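Side-chain contact in pyruvate dehydrogenase complex, dihydrolipoamide acetyltransferase E2 component (Thermus thermophilus, PDB 2EQ9), which probably serves as the lipoyl-dependent acetyltransferase of the pyruvate dehydrogenase complex, represented here by its small peripheral subunit-binding domain: residues Pro22-Leu27 with Val32-Ala37. Residues are numbered along the deposited sequence; the frame is centred on the assembly and turned at random.
Sequences PGSGPL and VEDVRA
Carboxylate oxygen OD2 of Asp-34 takes two hydrogen bonds: one from the hydroxyl of Ser-24, with OG 2.9 Å from OD2, and one from the backbone N of Arg-31, just ahead of helix 32-39. The serine bond arrives on the syn lone pair, the side facing the other carboxylate oxygen. Serine suits this place because its hydroxyl is one carbon from the backbone; with chi1 59°, OG lies between the backbone N and the carbonyl carbon, near enough to donate. Its CB packs closely, 3.2 Å from Asp-34 OD1. With chi1 at -56°, CG of Asp-34 lies beside its own backbone N and anti to the carbonyl carbon, swinging the carboxylate toward the helix start. There, as third residue of the helix, it accepts the N-cap amide, one half of the capping-box pattern. CB of Asp-34 touches the carbonyl O of Pro-22 at 3.5 Å. Were the carboxylate lost to an alanine, the Ser-24 hydroxyl and the Arg-31 amide would probably be left without their shared acceptor and the loop less firmly held here. Val-35 packs on helix 5-13, while this surface contact, touched by no other chain of the assembly, fastens the long interhelical loop of the peripheral subunit-binding (E3-binding) domain to its second helix. Two donors thus grip a carboxylate at a helix N-terminus, whose partial positive charge would probably favour the ionised form.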
loop_
_atom_site.group_PDB
_atom_site.type_symbol
_atom_site.label_atom_id
_atom_site.label_comp_id
_atom_site.label_asym_id
_atom_site.label_seq_id
_atom_site.Cartn_x
_atom_site.Cartn_y
_atom_site.Cartn_z
ATOM N N PRO C 22 10.861 15.004 29.262
ATOM C CA PRO C 22 10.130 13.856 29.812
ATOM C C PRO C 22 8.884 13.515 28.990
ATOM O O PRO C 22 8.150 14.404 28.550
ATOM C CB PRO C 22 9.803 14.306 31.235
ATOM C CG PRO C 22 9.712 15.809 31.110
ATOM C CD PRO C 22 10.880 16.131 30.213
ATOM N N GLY C 23 8.661 12.219 28.784
ATOM C CA GLY C 23 7.520 11.766 28.005
ATOM C C GLY C 23 6.185 11.878 28.713
ATOM O O GLY C 23 6.037 12.657 29.658
ATOM N N SER C 24 5.205 11.099 28.258
ATOM C CA SER C 24 3.876 11.129 28.858
ATOM C C SER C 24 3.089 9.829 28.692
ATOM O O SER C 24 2.205 9.527 29.497
ATOM C CB SER C 24 3.068 12.291 28.273
ATOM O OG SER C 24 2.946 12.173 26.867
ATOM N N GLY C 25 3.409 9.060 27.654
ATOM C CA GLY C 25 2.701 7.811 27.423
ATOM C C GLY C 25 2.857 6.816 28.560
ATOM O O GLY C 25 3.444 7.143 29.596
ATOM N N PRO C 26 2.325 5.589 28.408
ATOM C CA PRO C 26 2.455 4.590 29.471
ATOM C C PRO C 26 3.925 4.414 29.822
ATOM O O PRO C 26 4.261 3.929 30.903
ATOM C CB PRO C 26 1.849 3.341 28.842
ATOM C CG PRO C 26 0.763 3.911 27.986
ATOM C CD PRO C 26 1.470 5.080 27.319
ATOM N N LEU C 27 4.801 4.806 28.899
ATOM C CA LEU C 27 6.229 4.707 29.154
ATOM C C LEU C 27 7.142 5.611 28.320
ATOM O O LEU C 27 7.891 5.144 27.462
ATOM C CB LEU C 27 6.691 3.248 29.043
ATOM C CG LEU C 27 7.685 2.795 30.127
ATOM C CD1 LEU C 27 9.017 3.527 29.970
ATOM C CD2 LEU C 27 7.090 3.058 31.513
ATOM N N VAL C 32 4.539 16.422 21.066
ATOM C CA VAL C 32 4.712 17.862 20.877
ATOM C C VAL C 32 4.294 18.614 22.140
ATOM O O VAL C 32 4.900 19.620 22.505
ATOM C CB VAL C 32 3.864 18.374 19.685
ATOM C CG1 VAL C 32 3.727 19.895 19.741
ATOM C CG2 VAL C 32 4.518 17.969 18.380
ATOM N N GLU C 33 3.257 18.116 22.805
ATOM C CA GLU C 33 2.769 18.746 24.026
ATOM C C GLU C 33 3.859 18.730 25.091
ATOM O O GLU C 33 4.135 19.752 25.719
ATOM C CB GLU C 33 1.525 18.019 24.548
ATOM C CG GLU C 33 0.435 17.818 23.502
ATOM C CD GLU C 33 0.691 16.607 22.624
ATOM O OE1 GLU C 33 0.462 15.474 23.098
ATOM O OE2 GLU C 33 1.130 16.791 21.467
ATOM N N ASP C 34 4.482 17.569 25.281
ATOM C CA ASP C 34 5.549 17.424 26.270
ATOM C C ASP C 34 6.709 18.386 26.014
ATOM O O ASP C 34 7.219 19.014 26.940
ATOM C CB ASP C 34 6.078 15.987 26.278
ATOM C CG ASP C 34 4.989 14.967 26.526
ATOM O OD1 ASP C 34 4.177 15.178 27.454
ATOM O OD2 ASP C 34 4.947 13.950 25.801
ATOM N N VAL C 35 7.128 18.500 24.759
ATOM C CA VAL C 35 8.230 19.390 24.426
ATOM C C VAL C 35 7.878 20.821 24.825
ATOM O O VAL C 35 8.706 21.542 25.379
ATOM C CB VAL C 35 8.557 19.338 22.918
ATOM C CG1 VAL C 35 9.723 20.262 22.606
ATOM C CG2 VAL C 35 8.901 17.916 22.516
ATOM N N ARG C 36 6.642 21.224 24.549
ATOM C CA ARG C 36 6.181 22.565 24.893
ATOM C C ARG C 36 6.049 22.693 26.409
ATOM O O ARG C 36 6.356 23.739 26.983
ATOM C CB ARG C 36 4.836 22.851 24.218
ATOM N N ALA C 37 5.594 21.621 27.051
ATOM C CA ALA C 37 5.422 21.608 28.499
ATOM C C ALA C 37 6.765 21.818 29.183
ATOM O O ALA C 37 6.851 22.482 30.216
ATOM C CB ALA C 37 4.811 20.286 28.944
#